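Side-chain contacts in intracellular serine protease (Bacillus licheniformis, PDB 4ZOQ), which is a subtilisin-family serine protease from a lanthipeptide gene system, which probably cleaves peptide bonds through a charge-relay triad: residues G177-L180 against D181-R184; D235-G238 against M239-T243; A333-A336 against L337-M340. One frame throughout, in Å; residues are numbered along the deposited sequence.

Contact 1 of 3, residues G177-L180 against D181-R184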
loop_
_atom_site.group_PDB
_atom_site.type_symbol
_atom_site.label_atom_id
_atom_site.label_comp_id
_atom_site.label_asym_id
_atom_site.label_seq_id
_atom_site.Cartn_x
_atom_site.Cartn_y
_atom_site.Cartn_z
ATOM N N GLY B 177 -16.850 0.031 -4.910
ATOM C CA GLY B 177 -17.554 -0.342 -6.109
ATOM C C GLY B 177 -18.112 0.862 -6.843
ATOM O O GLY B 177 -19.085 0.733 -7.591
ATOM N N VAL B 178 -17.502 2.027 -6.641
ATOM C CA VAL B 178 -17.944 3.262 -7.303
ATOM C C VAL B 178 -16.922 3.713 -8.358
ATOM O O VAL B 178 -15.734 3.331 -8.299
ATOM C CB VAL B 178 -18.162 4.437 -6.278
ATOM C CG1 VAL B 178 -19.010 3.973 -5.116
ATOM C CG2 VAL B 178 -16.849 4.928 -5.719
ATOM N N ASN B 179 -17.373 4.562 -9.282
ATOM C CA ASN B 179 -16.499 5.223 -10.244
ATOM C C ASN B 179 -15.915 6.447 -9.578
ATOM O O ASN B 179 -16.654 7.312 -9.131
ATOM C CB ASN B 179 -17.274 5.618 -11.513
ATOM C CG ASN B 179 -16.387 6.270 -12.576
ATOM O OD1 ASN B 179 -16.026 7.446 -12.473
ATOM N ND2 ASN B 179 -16.041 5.507 -13.606
ATOM N N LEU B 180 -14.594 6.524 -9.480
ATOM C CA LEU B 180 -14.000 7.585 -8.670
ATOM C C LEU B 180 -14.159 8.965 -9.332
ATOM O O LEU B 180 -14.270 9.975 -8.639
ATOM C CB LEU B 180 -12.519 7.280 -8.366
ATOM C CG LEU B 180 -12.362 6.082 -7.425
ATOM C CD1 LEU B 180 -10.912 5.613 -7.300
ATOM C CD2 LEU B 180 -12.938 6.411 -6.059
ATOM N N ASP B 181 -14.254 8.993 -10.656
ATOM C CA ASP B 181 -14.486 10.252 -11.366
ATOM C C ASP B 181 -15.915 10.770 -11.103
ATOM O O ASP B 181 -16.111 11.957 -10.830
ATOM C CB ASP B 181 -14.224 10.069 -12.863
ATOM C CG ASP B 181 -12.782 9.629 -13.153
ATOM O OD1 ASP B 181 -11.861 10.248 -12.560
ATOM O OD2 ASP B 181 -12.563 8.681 -13.961
ATOM N N GLU B 182 -16.905 9.880 -11.138
ATOM C CA GLU B 182 -18.264 10.260 -10.764
ATOM C C GLU B 182 -18.347 10.651 -9.294
ATOM O O GLU B 182 -19.135 11.516 -8.928
ATOM C CB GLU B 182 -19.242 9.124 -11.058
ATOM C CG GLU B 182 -19.381 8.829 -12.539
ATOM C CD GLU B 182 -20.135 7.533 -12.811
ATOM O OE1 GLU B 182 -21.107 7.227 -12.069
ATOM O OE2 GLU B 182 -19.742 6.805 -13.764
ATOM N N MET B 183 -17.527 10.030 -8.452
ATOM C CA MET B 183 -17.528 10.369 -7.037
ATOM C C MET B 183 -17.024 11.798 -6.850
ATOM O O MET B 183 -17.474 12.529 -5.967
ATOM C CB MET B 183 -16.672 9.392 -6.225
ATOM C CG MET B 183 -16.748 9.659 -4.734
ATOM S SD MET B 183 -15.748 8.577 -3.724
ATOM C CE MET B 183 -14.114 9.179 -4.147
ATOM N N ARG B 184 -16.111 12.206 -7.722
ATOM C CA ARG B 184 -15.546 13.524 -7.615
ATOM C C ARG B 184 -16.481 14.627 -8.083
ATOM O O ARG B 184 -16.559 15.666 -7.433
ATOM C CB ARG B 184 -14.245 13.610 -8.416
ATOM C CG ARG B 184 -13.558 14.924 -8.140
ATOM C CD ARG B 184 -12.285 15.132 -8.873
ATOM N NE ARG B 184 -11.580 16.250 -8.252
ATOM C CZ ARG B 184 -10.266 16.445 -8.310
ATOM N NH1 ARG B 184 -9.486 15.559 -8.927
ATOM N NH2 ARG B 184 -9.733 17.500 -7.710
HETATM O O HOH W 1 -14.565 7.482 -15.400
#
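Asn-179 OD1 takes a hydrogen bond from the backbone N of Glu-182 at 2.9 Å, with an N-H...O angle of 160°. The backbone N of Asp-181 lies 3.0 Å from the same Asn-179 OD1. Asn-179 is therefore the N-cap of the helix that follows, and its amide oxygen caps the N-terminal turn, where Glu-182 N needs an acceptor. The side chain reaches forward because CG is anti to the backbone N (chi1 -178°), which carries OD1 over the end of the helix. The amide nitrogen is used too: Asn-179 ND2 donates to a water oxygen at 3.0 Å, and that water donates to Asp-181 OD2. The carboxylate of Glu-182 lies over the amide of Asn-179, the two planes 17° apart and stacked, with Glu-182 OE2 3.6 Å from Asn-179 CG. Asp-181 OD1 forms a salt bridge with Arg-219, so each carboxylate oxygen has a partner, Arg-219 for OD1 and the water for OD2. A negative group in the first turn would probably also suit the helix dipole. On the apolar side, Leu-180 and Met-183 run side by side, with Leu-180 CD2 3.6 Å from Met-183 CE. The cap thus starts helix 180-187, at the end of the loop that leaves strand 168-172 of the mixed central sheet. Backbone bonds from Val-178 and Leu-180 to Gln-217 tie this loop to the segment just before strand 221-226.

Contact 2 of 3, residues D235-G238 against M239-T243; sequences DQDG and MVRVT
Asp-237 and Arg-241 meet from opposite directions, and Met-239 crosses the aspartate at about a right angle. Asp-237 CG stands between its own backbone N and carbonyl carbon (chi1 59°), a crowded position. This turns the carboxylate forward, past the end of the short helix. Asp-237 OD1 accepts from Met-239 N at 2.9 Å, on its anti side and 24° out of the carboxylate plane. Gly-238, between them, has a positive phi, which lets the chain leave the helix here. The Met-239 chain bends at its last torsion, and Met-239 CE comes to 3.4 Å from Asp-237 CG. Arg-241 is extended from CG to NE, so its guanidinium travels back to the helix end. The aspartate lies at the edge of the guanidinium, and the two planes are 62° apart. Asp-237 OD2 and Arg-241 NH2 form a salt bridge; the modelled 2.4 Å is very short, so its exact length is doubtful. Thr-233 OG1 hydrogen-bonds to both OD2 and NH2. One carboxylate thus serves both the turn and the arginine: OD1 holds the backbone and OD2 pairs with a charge. This ties the loop after helix 234-237 back to its last residue, at the surface, where solvent probably weakens the ion pair.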
loop_
_atom_site.group_PDB
_atom_site.type_symbol
_atom_site.label_atom_id
_atom_site.label_comp_id
_atom_site.label_asym_id
_atom_site.label_seq_id
_atom_site.Cartn_x
_atom_site.Cartn_y
_atom_site.Cartn_z
ATOM N N ASP B 235 -22.967 -10.938 -4.845
ATOM C CA ASP B 235 -23.754 -9.764 -4.523
ATOM C C ASP B 235 -25.202 -9.966 -4.918
ATOM O O ASP B 235 -26.096 -9.426 -4.259
ATOM C CB ASP B 235 -23.210 -8.518 -5.201
ATOM C CG ASP B 235 -21.919 -8.037 -4.580
ATOM O OD1 ASP B 235 -21.588 -8.475 -3.462
ATOM O OD2 ASP B 235 -21.246 -7.201 -5.212
ATOM N N GLN B 236 -25.448 -10.709 -5.997
ATOM C CA GLN B 236 -26.834 -10.938 -6.414
ATOM C C GLN B 236 -27.446 -12.242 -5.930
ATOM O O GLN B 236 -28.655 -12.309 -5.769
ATOM C CB GLN B 236 -26.977 -10.888 -7.940
ATOM C CG GLN B 236 -26.775 -9.521 -8.501
ATOM C CD GLN B 236 -25.332 -9.206 -8.715
ATOM O OE1 GLN B 236 -24.476 -10.103 -8.710
ATOM N NE2 GLN B 236 -25.028 -7.916 -8.831
ATOM N N ASP B 237 -26.647 -13.270 -5.672
ATOM C CA ASP B 237 -27.298 -14.540 -5.413
ATOM C C ASP B 237 -26.999 -15.083 -4.023
ATOM O O ASP B 237 -27.563 -16.088 -3.626
ATOM C CB ASP B 237 -26.936 -15.569 -6.507
ATOM C CG ASP B 237 -25.438 -15.843 -6.618
ATOM O OD1 ASP B 237 -24.728 -15.810 -5.587
ATOM O OD2 ASP B 237 -24.973 -16.149 -7.750
ATOM N N GLY B 238 -26.132 -14.409 -3.277
ATOM C CA GLY B 238 -25.852 -14.816 -1.911
ATOM C C GLY B 238 -24.896 -15.976 -1.723
ATOM O O GLY B 238 -24.630 -16.392 -0.601
ATOM N N MET B 239 -24.457 -16.568 -2.820
ATOM C CA MET B 239 -23.577 -17.729 -2.759
ATOM C C MET B 239 -22.099 -17.402 -2.788
ATOM O O MET B 239 -21.627 -16.666 -3.651
ATOM C CB MET B 239 -23.935 -18.719 -3.864
ATOM C CG MET B 239 -25.279 -19.364 -3.636
ATOM S SD MET B 239 -25.775 -20.357 -5.044
ATOM C CE MET B 239 -26.458 -19.074 -6.092
ATOM N N VAL B 240 -21.370 -18.001 -1.861
ATOM C CA VAL B 240 -19.956 -17.720 -1.729
ATOM C C VAL B 240 -19.208 -18.850 -2.409
ATOM O O VAL B 240 -19.444 -20.034 -2.111
ATOM C CB VAL B 240 -19.523 -17.642 -0.245
ATOM C CG1 VAL B 240 -17.997 -17.622 -0.130
ATOM C CG2 VAL B 240 -20.132 -16.433 0.441
ATOM N N ARG B 241 -18.312 -18.499 -3.321
ATOM C CA ARG B 241 -17.496 -19.528 -3.961
ATOM C C ARG B 241 -16.124 -19.318 -3.393
ATOM O O ARG B 241 -15.469 -18.303 -3.652
ATOM C CB ARG B 241 -17.572 -19.398 -5.484
ATOM C CG ARG B 241 -19.048 -19.311 -5.832
ATOM C CD ARG B 241 -19.439 -18.656 -7.134
ATOM N NE ARG B 241 -20.852 -18.304 -7.011
ATOM C CZ ARG B 241 -21.433 -17.261 -7.590
ATOM N NH1 ARG B 241 -20.741 -16.491 -8.407
ATOM N NH2 ARG B 241 -22.717 -17.011 -7.384
ATOM N N VAL B 242 -15.680 -20.300 -2.622
ATOM C CA VAL B 242 -14.492 -20.126 -1.809
ATOM C C VAL B 242 -13.257 -20.122 -2.670
ATOM O O VAL B 242 -12.190 -19.649 -2.243
ATOM C CB VAL B 242 -14.393 -21.235 -0.761
ATOM C CG1 VAL B 242 -15.531 -21.066 0.269
ATOM C CG2 VAL B 242 -14.486 -22.590 -1.431
ATOM N N THR B 243 -13.422 -20.629 -3.895
ATOM C CA THR B 243 -12.351 -20.634 -4.876
ATOM C C THR B 243 -12.153 -19.275 -5.531
ATOM O O THR B 243 -11.169 -19.074 -6.244
ATOM C CB THR B 243 -12.641 -21.671 -6.019
ATOM O OG1 THR B 243 -13.888 -21.349 -6.671
ATOM C CG2 THR B 243 -12.695 -23.098 -5.466
#

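Contact 3 of 3, residues A333-A336 against L337-M340; sequences AYQA and LKMM
Gln-335 and Lys-338 lie side by side on the same face of the helix, pointing the same way. Lys-338 NZ gives a hydrogen bond to Gln-335 OE1 at 3.2 Å. NZ lies in the plane of the amide and meets a lone pair of the oxygen. Both chains bend to make this possible. Gln-335 turns at chi2 (-61°), which brings its end back toward the next turn. Lys-338 turns at chi3, and Lys-338 CD also comes to 3.5 Å from Gln-335 OE1. Gln-335 also meets Tyr-334. Gln-335 CG lies 3.5 Å above one face of the Tyr-334 ring, toward the rim. Gln-335 NE2 donates a weak hydrogen bond to Tyr-334 OH at 3.3 Å. Both ends of the amide have a partner, one of them weak, which probably favours this orientation. Backbone bonds of the i to i+4 kind run beneath. Leu-337 N donates to Ala-333 O at 3.0 Å, and Lys-338 N donates to Tyr-334 O. Met-339 N donates to Gln-335 O at 2.9 Å, and has a second, weak bond to Ala-336 O. The inward side chains are small or apolar; Ala-333, Ala-336 and Leu-337 are buried. Ala-333 and Ala-336 touch Thr-285 of helix 275-297. Leu-337 and Met-340 touch Glu-292 of the same helix, and Met-340 also meets Ile-309 of helix 303-313. At the helix start, the backbone N of Ala-333 is held by the side chain of Gln-29. On the more exposed side, the neutral glutamine links the phenol of Tyr-334 to the charged, exposed Lys-338. That positive end lies near the C-terminal end of the helix, where it would probably be favoured by the helix dipole.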
loop_
_atom_site.group_PDB
_atom_site.type_symbol
_atom_site.label_atom_id
_atom_site.label_comp_id
_atom_site.label_asym_id
_atom_site.label_seq_id
_atom_site.Cartn_x
_atom_site.Cartn_y
_atom_site.Cartn_z
ATOM N N ALA B 333 3.569 -11.107 -12.797
ATOM C CA ALA B 333 5.002 -11.056 -12.496
ATOM C C ALA B 333 5.855 -11.840 -13.502
ATOM O O ALA B 333 6.887 -11.334 -13.929
ATOM C CB ALA B 333 5.254 -11.578 -11.086
ATOM N N TYR B 334 5.434 -13.049 -13.895
ATOM C CA TYR B 334 6.261 -13.844 -14.824
ATOM C C TYR B 334 6.360 -13.168 -16.184
ATOM O O TYR B 334 7.380 -13.259 -16.840
ATOM C CB TYR B 334 5.732 -15.278 -14.986
ATOM C CG TYR B 334 4.517 -15.399 -15.864
ATOM C CD1 TYR B 334 3.230 -15.277 -15.317
ATOM C CD2 TYR B 334 4.643 -15.638 -17.238
ATOM C CE1 TYR B 334 2.106 -15.379 -16.111
ATOM C CE2 TYR B 334 3.537 -15.749 -18.035
ATOM C CZ TYR B 334 2.260 -15.620 -17.467
ATOM O OH TYR B 334 1.138 -15.727 -18.252
ATOM N N GLN B 335 5.304 -12.473 -16.594
ATOM C CA GLN B 335 5.331 -11.761 -17.860
ATOM C C GLN B 335 6.274 -10.577 -17.754
ATOM O O GLN B 335 6.991 -10.259 -18.694
ATOM C CB GLN B 335 3.949 -11.253 -18.250
ATOM C CG GLN B 335 3.008 -12.290 -18.793
ATOM C CD GLN B 335 3.493 -12.965 -20.059
ATOM O OE1 GLN B 335 4.492 -12.550 -20.683
ATOM N NE2 GLN B 335 2.729 -13.972 -20.502
ATOM N N ALA B 336 6.245 -9.920 -16.593
ATOM C CA ALA B 336 7.128 -8.789 -16.329
ATOM C C ALA B 336 8.582 -9.186 -16.503
ATOM O O ALA B 336 9.350 -8.492 -17.180
ATOM C CB ALA B 336 6.894 -8.243 -14.909
ATOM N N LEU B 337 8.945 -10.319 -15.915
ATOM C CA LEU B 337 10.319 -10.824 -15.979
ATOM C C LEU B 337 10.614 -11.318 -17.402
ATOM O O LEU B 337 11.725 -11.155 -17.921
ATOM C CB LEU B 337 10.536 -11.940 -14.935
ATOM C CG LEU B 337 10.466 -11.566 -13.443
ATOM C CD1 LEU B 337 10.580 -12.789 -12.596
ATOM C CD2 LEU B 337 11.568 -10.584 -13.043
ATOM N N LYS B 338 9.594 -11.877 -18.044
ATOM C CA LYS B 338 9.768 -12.437 -19.377
ATOM C C LYS B 338 10.056 -11.326 -20.385
ATOM O O LYS B 338 10.802 -11.526 -21.355
ATOM C CB LYS B 338 8.520 -13.217 -19.786
ATOM C CG LYS B 338 8.638 -14.034 -21.042
ATOM C CD LYS B 338 7.250 -14.534 -21.479
ATOM C CE LYS B 338 6.913 -14.063 -22.892
ATOM N NZ LYS B 338 5.472 -14.266 -23.237
ATOM N N MET B 339 9.539 -10.131 -20.131
ATOM C CA MET B 339 9.859 -9.047 -21.054
ATOM C C MET B 339 11.160 -8.346 -20.769
ATOM O O MET B 339 11.500 -7.396 -21.457
ATOM C CB MET B 339 8.783 -8.001 -21.111
ATOM C CG MET B 339 7.590 -8.405 -21.917
ATOM S SD MET B 339 6.801 -6.852 -22.365
ATOM C CE MET B 339 7.540 -5.748 -21.120
ATOM N N MET B 340 11.891 -8.820 -19.773
ATOM C CA MET B 340 13.204 -8.265 -19.491
ATOM C C MET B 340 14.307 -9.092 -20.158
ATOM O O MET B 340 15.499 -8.806 -19.991
ATOM C CB MET B 340 13.436 -8.201 -17.977
ATOM C CG MET B 340 12.555 -7.236 -17.242
ATOM S SD MET B 340 12.874 -7.344 -15.466
ATOM C CE MET B 340 14.466 -6.520 -15.387
#

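In the fold
The three contacts come one after another along the chain, each within a continuous stretch at a helix end or along a short helix. Contacts 1 and 2 both belong to the subtilase domain, with centres 25 Å apart and nearest atoms about 8 Å apart. The first opens helix 180-187, after strand 168-172 of the main sheet. The second follows helix 234-237, before strand 246-249. Contact 3 spans the last helix, 333-338, and the residues just after it, and packs on helices 275-297 and 303-313. Its centre is 32 Å from that of contact 1 and 33 Å from that of contact 2. None touches another. All lie away from the predicted charge-relay residues; they are local features of three separate helices.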